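Side-chain contact in glucanase (PDB 5GY3), which probably hydrolyses internal beta-1,4-glucosidic linkages in cellulose and related beta-glucans, as a family 8 glycoside hydrolase: residues 239-244 and 249-254. Residues are numbered along the deposited sequence; the frame is centred on the assembly and turned at random.
Sequences KAWMQS and QTPAWI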
# COMPACT_ATOMS: atom_id res chain seq x y z
N LYS A 239 -12.47 5.48 12.43
CA LYS A 239 -12.44 6.23 13.67
C LYS A 239 -13.40 5.64 14.69
O LYS A 239 -13.05 5.49 15.87
CB LYS A 239 -12.77 7.70 13.39
CG LYS A 239 -11.72 8.43 12.55
CD LYS A 239 -12.16 9.86 12.23
CE LYS A 239 -10.99 10.69 11.73
NZ LYS A 239 -11.41 12.02 11.22
N ALA A 240 -14.61 5.28 14.25
CA ALA A 240 -15.61 4.73 15.17
C ALA A 240 -15.14 3.43 15.79
O ALA A 240 -15.30 3.21 17.00
CB ALA A 240 -16.94 4.52 14.46
N TRP A 241 -14.55 2.54 14.99
CA TRP A 241 -14.10 1.26 15.52
C TRP A 241 -12.94 1.45 16.48
O TRP A 241 -12.93 0.89 17.59
CB TRP A 241 -13.72 0.32 14.38
CG TRP A 241 -13.35 -1.05 14.88
CD1 TRP A 241 -14.20 -1.98 15.39
CD2 TRP A 241 -12.04 -1.63 14.92
NE1 TRP A 241 -13.50 -3.12 15.75
CE2 TRP A 241 -12.17 -2.92 15.48
CE3 TRP A 241 -10.77 -1.18 14.56
CZ2 TRP A 241 -11.08 -3.78 15.66
CZ3 TRP A 241 -9.67 -2.03 14.74
CH2 TRP A 241 -9.85 -3.31 15.30
N MET A 242 -11.94 2.25 16.09
CA MET A 242 -10.80 2.47 16.97
C MET A 242 -11.20 3.22 18.24
O MET A 242 -10.68 2.93 19.32
CB MET A 242 -9.71 3.22 16.21
CG MET A 242 -9.15 2.41 15.04
SD MET A 242 -8.00 3.37 14.06
CE MET A 242 -7.70 2.23 12.71
N GLN A 243 -12.12 4.17 18.13
CA GLN A 243 -12.58 4.90 19.31
C GLN A 243 -13.30 3.99 20.31
O GLN A 243 -13.46 4.38 21.47
CB GLN A 243 -13.49 6.06 18.90
CG GLN A 243 -12.72 7.28 18.39
CD GLN A 243 -13.61 8.28 17.63
OE1 GLN A 243 -14.81 8.07 17.47
NE2 GLN A 243 -13.01 9.36 17.16
N SER A 244 -13.74 2.80 19.90
CA SER A 244 -14.44 1.92 20.82
C SER A 244 -13.50 1.06 21.67
O SER A 244 -13.98 0.25 22.46
CB SER A 244 -15.42 1.01 20.06
OG SER A 244 -14.74 -0.02 19.36
N GLN A 249 -5.25 -1.22 23.91
CA GLN A 249 -5.97 -2.49 23.86
C GLN A 249 -6.88 -2.55 22.65
O GLN A 249 -8.04 -2.97 22.74
CB GLN A 249 -6.77 -2.72 25.14
CG GLN A 249 -5.94 -2.87 26.40
CD GLN A 249 -6.82 -2.99 27.63
OE1 GLN A 249 -6.99 -2.03 28.39
NE2 GLN A 249 -7.41 -4.15 27.82
N THR A 250 -6.37 -2.14 21.49
CA THR A 250 -7.12 -2.22 20.25
C THR A 250 -6.76 -3.50 19.52
O THR A 250 -5.57 -3.71 19.25
CB THR A 250 -6.81 -1.02 19.37
OG1 THR A 250 -7.11 0.18 20.09
CG2 THR A 250 -7.64 -1.07 18.09
N PRO A 251 -7.72 -4.36 19.18
CA PRO A 251 -7.38 -5.64 18.54
C PRO A 251 -6.64 -5.42 17.23
O PRO A 251 -6.93 -4.50 16.47
CB PRO A 251 -8.75 -6.29 18.30
CG PRO A 251 -9.64 -5.66 19.37
CD PRO A 251 -9.16 -4.25 19.48
N ALA A 252 -5.65 -6.29 16.98
CA ALA A 252 -4.83 -6.15 15.78
C ALA A 252 -5.59 -6.51 14.51
O ALA A 252 -5.17 -6.10 13.42
CB ALA A 252 -3.57 -7.02 15.89
N TRP A 253 -6.64 -7.32 14.61
CA TRP A 253 -7.52 -7.58 13.47
C TRP A 253 -8.94 -7.82 13.97
O TRP A 253 -9.16 -8.08 15.16
CB TRP A 253 -7.05 -8.77 12.62
CG TRP A 253 -6.77 -10.07 13.37
CD1 TRP A 253 -5.54 -10.55 13.74
CD2 TRP A 253 -7.72 -11.07 13.79
NE1 TRP A 253 -5.67 -11.77 14.38
CE2 TRP A 253 -7.00 -12.11 14.42
CE3 TRP A 253 -9.11 -11.18 13.68
CZ2 TRP A 253 -7.62 -13.23 14.95
CZ3 TRP A 253 -9.73 -12.31 14.22
CH2 TRP A 253 -8.98 -13.32 14.84
N ILE A 254 -9.90 -7.72 13.05
CA ILE A 254 -11.27 -8.15 13.32
C ILE A 254 -11.79 -8.95 12.13
O ILE A 254 -11.56 -8.59 10.97
CB ILE A 254 -12.20 -6.95 13.64
CG1 ILE A 254 -13.65 -7.42 13.77
CG2 ILE A 254 -12.08 -5.85 12.58
CD1 ILE A 254 -14.58 -6.39 14.38
O HOH W 1 -7.81 2.74 19.60
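Trp241 lays one face of its indole over the CG2 methyl of Ile254, which sits 3.7 Å above the ring plane and displaced toward the benzo rim, 3.8 Å from Trp241 CZ2. Separately, Ile254 CD1 reaches Trp241 NE1 obliquely at 3.7 Å, the two side chains running past each other in opposite senses. With CG anti to the backbone N (chi1 -176°), the indole extends from the helix to the loop. At its far edge, near the ring plane, the carbonyl oxygen Pro251 O lies against the C-H rim, 3.4 Å from Trp241 CH2. Thr250 CG2 makes an oblique apolar contact with Trp241 CZ3 at 4.0 Å. No direct hydrogen bond joins the segments; one water donates to both Met242 O (2.9 Å) and Thr250 OG1 (2.7 Å), the latter also hydrogen-bonded to Pro246 O. Within 239-244, Ser244 OG and Ser244 N both donate to Trp241 O. This is buried apolar packing away from the predicted nucleophile: it folds the loop after helix 236-243 back onto that helix, beside strand 213-214, whose Met214 touches both Trp241 and Ile254, while Met242 packs on helix 268-278.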